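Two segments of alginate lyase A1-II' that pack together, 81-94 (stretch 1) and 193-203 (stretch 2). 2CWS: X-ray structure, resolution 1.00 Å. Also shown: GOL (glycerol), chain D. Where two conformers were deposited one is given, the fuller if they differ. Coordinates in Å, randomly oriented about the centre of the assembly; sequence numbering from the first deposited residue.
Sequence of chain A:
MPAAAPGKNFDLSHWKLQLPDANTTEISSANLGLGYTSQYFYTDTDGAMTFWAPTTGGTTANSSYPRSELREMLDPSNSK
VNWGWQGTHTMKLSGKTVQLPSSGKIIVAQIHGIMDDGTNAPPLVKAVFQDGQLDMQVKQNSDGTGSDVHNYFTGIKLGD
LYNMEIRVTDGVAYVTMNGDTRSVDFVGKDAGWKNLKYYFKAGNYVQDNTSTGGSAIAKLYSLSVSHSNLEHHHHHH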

# COMPACT_ATOMS: atom_id res chain seq x y z
N VAL A 81 14.23 9.73 1.11
CA VAL A 81 13.50 10.99 1.10
C VAL A 81 12.01 10.71 1.23
O VAL A 81 11.40 10.13 0.34
CB VAL A 81 13.77 11.77 -0.18
CG1 VAL A 81 13.00 13.10 -0.19
CG2 VAL A 81 15.28 12.05 -0.36
N ASN A 82 11.43 11.08 2.37
CA ASN A 82 10.04 10.71 2.69
C ASN A 82 9.38 11.90 3.38
O ASN A 82 10.05 12.91 3.62
CB ASN A 82 10.02 9.43 3.58
CG ASN A 82 10.66 8.28 2.83
OD1 ASN A 82 11.86 7.90 3.14
ND2 ASN A 82 10.03 7.79 1.81
N TRP A 83 8.08 11.81 3.67
CA TRP A 83 7.32 12.97 4.15
C TRP A 83 6.96 12.83 5.61
O TRP A 83 7.09 11.78 6.23
CB TRP A 83 6.12 13.22 3.25
CG TRP A 83 5.25 12.05 2.92
CD1 TRP A 83 5.36 11.23 1.81
CD2 TRP A 83 4.13 11.54 3.67
NE1 TRP A 83 4.36 10.28 1.80
CE2 TRP A 83 3.61 10.45 2.95
CE3 TRP A 83 3.52 11.93 4.89
CZ2 TRP A 83 2.50 9.72 3.41
CZ3 TRP A 83 2.42 11.20 5.32
CH2 TRP A 83 1.92 10.11 4.60
N GLY A 84 6.54 13.96 6.20
CA GLY A 84 6.34 14.05 7.63
C GLY A 84 4.89 14.25 8.06
O GLY A 84 3.96 14.32 7.25
N TRP A 85 4.75 14.33 9.39
CA TRP A 85 3.40 14.36 9.96
C TRP A 85 2.67 15.69 9.70
O TRP A 85 1.43 15.69 9.76
CB TRP A 85 3.46 14.09 11.46
CG TRP A 85 4.12 15.17 12.30
CD1 TRP A 85 5.44 15.39 12.50
CD2 TRP A 85 3.39 16.17 13.05
NE1 TRP A 85 5.58 16.50 13.34
CE2 TRP A 85 4.33 16.98 13.69
CE3 TRP A 85 2.02 16.47 13.23
CZ2 TRP A 85 3.95 18.06 14.50
CZ3 TRP A 85 1.61 17.52 14.03
CH2 TRP A 85 2.58 18.30 14.65
N GLN A 86 3.41 16.77 9.50
CA GLN A 86 2.77 18.07 9.31
C GLN A 86 2.41 18.29 7.86
O GLN A 86 3.10 17.74 6.97
CB GLN A 86 3.73 19.17 9.75
CG GLN A 86 4.23 19.01 11.14
CD GLN A 86 5.46 19.88 11.43
OE1 GLN A 86 5.15 20.87 12.14
NE2 GLN A 86 6.68 19.54 10.97
N GLY A 87 1.38 19.10 7.61
CA GLY A 87 0.87 19.35 6.26
C GLY A 87 -0.11 18.26 5.85
O GLY A 87 -0.54 17.44 6.70
N THR A 88 -0.42 18.21 4.56
CA THR A 88 -1.42 17.29 4.02
C THR A 88 -0.82 16.41 2.96
O THR A 88 -0.12 16.85 2.07
CB THR A 88 -2.62 18.09 3.47
OG1 THR A 88 -3.30 18.70 4.57
CG2 THR A 88 -3.60 17.21 2.75
N HIS A 89 -1.10 15.11 3.11
CA HIS A 89 -0.49 14.05 2.32
C HIS A 89 -1.58 13.07 1.96
O HIS A 89 -2.12 12.42 2.89
CB HIS A 89 0.57 13.34 3.19
CG HIS A 89 1.52 14.35 3.80
ND1 HIS A 89 2.49 14.98 3.05
CD2 HIS A 89 1.54 14.90 5.04
CE1 HIS A 89 3.13 15.84 3.84
NE2 HIS A 89 2.56 15.80 5.04
N THR A 90 -1.96 12.96 0.68
CA THR A 90 -3.16 12.24 0.32
C THR A 90 -2.93 11.30 -0.84
O THR A 90 -2.47 11.74 -1.89
CB THR A 90 -4.28 13.23 -0.08
OG1 THR A 90 -4.45 14.09 1.08
CG2 THR A 90 -5.58 12.49 -0.38
N MET A 91 -3.30 10.04 -0.68
CA MET A 91 -3.35 9.08 -1.78
C MET A 91 -4.79 8.76 -2.10
O MET A 91 -5.59 8.50 -1.19
CB MET A 91 -2.58 7.82 -1.35
CG MET A 91 -2.72 6.72 -2.43
SD MET A 91 -1.60 5.31 -2.14
CE MET A 91 -2.33 4.69 -0.59
N LYS A 92 -5.11 8.78 -3.36
CA LYS A 92 -6.41 8.36 -3.86
C LYS A 92 -6.20 7.22 -4.85
O LYS A 92 -5.27 7.25 -5.64
CB LYS A 92 -7.18 9.47 -4.59
CG LYS A 92 -7.41 10.67 -3.71
CD LYS A 92 -8.18 11.70 -4.55
CE LYS A 92 -9.31 10.96 -5.25
NZ LYS A 92 -10.18 11.82 -6.08
N LEU A 93 -7.06 6.22 -4.79
CA LEU A 93 -6.98 5.16 -5.79
C LEU A 93 -8.37 4.62 -6.02
O LEU A 93 -9.29 4.73 -5.18
CB LEU A 93 -5.97 4.06 -5.38
CG LEU A 93 -6.24 3.32 -4.05
CD1 LEU A 93 -7.25 2.17 -4.19
CD2 LEU A 93 -4.92 2.71 -3.58
N SER A 94 -8.52 3.94 -7.15
CA SER A 94 -9.71 3.13 -7.40
C SER A 94 -9.22 1.76 -7.85
O SER A 94 -8.24 1.69 -8.60
CB SER A 94 -10.73 3.74 -8.38
OG SER A 94 -10.16 3.76 -9.66
N TRP A 193 5.31 9.37 16.97
CA TRP A 193 5.13 9.37 15.50
C TRP A 193 5.73 10.62 14.86
O TRP A 193 6.02 10.60 13.67
CB TRP A 193 3.66 9.25 15.15
CG TRP A 193 3.00 7.93 15.36
CD1 TRP A 193 2.07 7.67 16.34
CD2 TRP A 193 3.17 6.72 14.62
NE1 TRP A 193 1.64 6.34 16.26
CE2 TRP A 193 2.32 5.77 15.18
CE3 TRP A 193 3.97 6.36 13.51
CZ2 TRP A 193 2.21 4.45 14.71
CZ3 TRP A 193 3.85 5.05 13.05
CH2 TRP A 193 3.00 4.11 13.63
N LYS A 194 5.98 11.68 15.61
CA LYS A 194 6.66 12.84 15.04
C LYS A 194 8.12 12.54 14.75
O LYS A 194 8.74 13.34 14.04
CB LYS A 194 6.57 14.05 15.99
CG LYS A 194 5.16 14.58 16.21
CD LYS A 194 5.21 15.79 17.12
CE LYS A 194 3.85 16.31 17.52
NZ LYS A 194 3.95 17.62 18.25
N ASN A 195 8.67 11.45 15.28
CA ASN A 195 10.08 11.08 15.02
C ASN A 195 10.23 10.06 13.91
O ASN A 195 11.33 9.50 13.73
CB ASN A 195 10.68 10.49 16.31
CG ASN A 195 10.76 11.57 17.41
OD1 ASN A 195 11.05 12.72 17.10
ND2 ASN A 195 10.47 11.15 18.64
N LEU A 196 9.16 9.87 13.13
CA LEU A 196 9.20 9.02 11.94
C LEU A 196 8.79 9.86 10.74
O LEU A 196 8.09 10.86 10.86
CB LEU A 196 8.27 7.82 12.12
CG LEU A 196 8.67 6.91 13.26
CD1 LEU A 196 7.62 5.79 13.34
CD2 LEU A 196 10.05 6.29 13.07
N LYS A 197 9.20 9.37 9.56
CA LYS A 197 8.69 9.85 8.28
C LYS A 197 7.85 8.74 7.68
O LYS A 197 7.68 7.66 8.28
CB LYS A 197 9.85 10.20 7.36
CG LYS A 197 10.83 11.15 8.08
CD LYS A 197 10.28 12.55 8.24
CE LYS A 197 10.18 13.33 6.95
NZ LYS A 197 11.44 13.88 6.34
N TYR A 198 7.26 9.00 6.51
CA TYR A 198 6.21 8.15 5.95
C TYR A 198 6.28 8.11 4.45
O TYR A 198 6.78 9.04 3.79
CB TYR A 198 4.76 8.71 6.31
CG TYR A 198 4.64 8.89 7.82
CD1 TYR A 198 4.30 7.77 8.60
CD2 TYR A 198 4.97 10.08 8.45
CE1 TYR A 198 4.22 7.90 9.99
CE2 TYR A 198 4.94 10.20 9.81
CZ TYR A 198 4.58 9.13 10.59
OH TYR A 198 4.52 9.19 11.95
N TYR A 199 5.77 7.03 3.88
CA TYR A 199 5.58 6.91 2.45
C TYR A 199 4.34 6.05 2.20
O TYR A 199 3.98 5.17 3.00
CB TYR A 199 6.81 6.32 1.75
CG TYR A 199 7.24 4.96 2.21
CD1 TYR A 199 8.21 4.85 3.21
CD2 TYR A 199 6.70 3.79 1.72
CE1 TYR A 199 8.63 3.62 3.67
CE2 TYR A 199 7.09 2.56 2.16
CZ TYR A 199 8.05 2.46 3.17
OH TYR A 199 8.45 1.22 3.59
N PHE A 200 3.67 6.32 1.07
CA PHE A 200 2.53 5.52 0.66
C PHE A 200 2.97 4.22 -0.00
O PHE A 200 4.07 4.14 -0.59
CB PHE A 200 1.65 6.30 -0.30
CG PHE A 200 0.87 7.45 0.33
CD1 PHE A 200 1.09 8.77 -0.01
CD2 PHE A 200 -0.13 7.15 1.26
CE1 PHE A 200 0.33 9.77 0.54
CE2 PHE A 200 -0.89 8.19 1.80
CZ PHE A 200 -0.68 9.49 1.46
N LYS A 201 2.07 3.22 0.02
CA LYS A 201 2.24 2.00 -0.76
C LYS A 201 0.88 1.62 -1.33
O LYS A 201 -0.17 1.93 -0.72
CB LYS A 201 2.74 0.80 0.10
CG LYS A 201 3.97 1.12 0.93
CD LYS A 201 4.68 -0.15 1.40
CE LYS A 201 5.65 -0.65 0.32
NZ LYS A 201 6.14 -2.01 0.66
N ALA A 202 0.89 0.91 -2.46
CA ALA A 202 -0.37 0.43 -3.05
C ALA A 202 -0.04 -0.77 -3.91
O ALA A 202 0.91 -0.74 -4.70
CB ALA A 202 -1.01 1.51 -3.92
N GLY A 203 -0.87 -1.82 -3.79
CA GLY A 203 -0.69 -2.98 -4.65
C GLY A 203 -1.29 -4.22 -4.01
O GLY A 203 -2.51 -4.21 -3.71
C1 GOL D . 6.87 16.49 4.71
O1 GOL D . 6.62 16.89 3.13
C2 GOL D . 8.11 16.82 5.41
O2 GOL D . 7.98 17.12 6.72
C3 GOL D . 9.07 16.26 4.91
O3 GOL D . 10.59 15.93 5.20
O HOH W 1 13.05 12.49 4.38
O HOH W 2 7.20 13.36 10.73

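Stretch 2 enters the contact at Lys-194, whose extended aliphatic chain lies over one face of the Trp-85 indole, with CG 3.6 Å from the centroid of the five-membered ring; a long lysine can lay its methylenes over an aromatic ring, and here the chain runs on along the indole, with Lys-194 NZ 3.8 Å from Trp-85 CZ2. Next, the carbonyl of Leu-196 is tied to the other stretch by water 2, which donates to Leu-196 O and accepts from Trp-85 N. Lys-197 curls, all four chi angles m, so that NZ makes a weak hydrogen bond to Asn-82 O at 3.2 Å, and water 1 joins NZ to Asn-82 N.

Tyr-198 forms a single antiparallel bridge with Trp-83: Trp-83 N donates to Tyr-198 O at 3.1 Å, and Tyr-198 N to Trp-83 O at 2.8 Å. The bridge brings Tyr-198 CB over the six-membered ring of Trp-83, 3.5 Å from its centroid, while the phenol reaches back so that OH donates to Trp-193 O at 2.7 Å, a task suited to tyrosine.

Phe-200, wholly apolar, is sandwiched: Trp-83 CZ2 covers one face and Met-91 CB the opposite one, 3.6 Å from the ring centroid. Finally, the small side chain of Ala-202 meets Met-91 and Leu-93, its CB 4.2 Å from Met-91 SD and 4.1 Å from Leu-93 CD2.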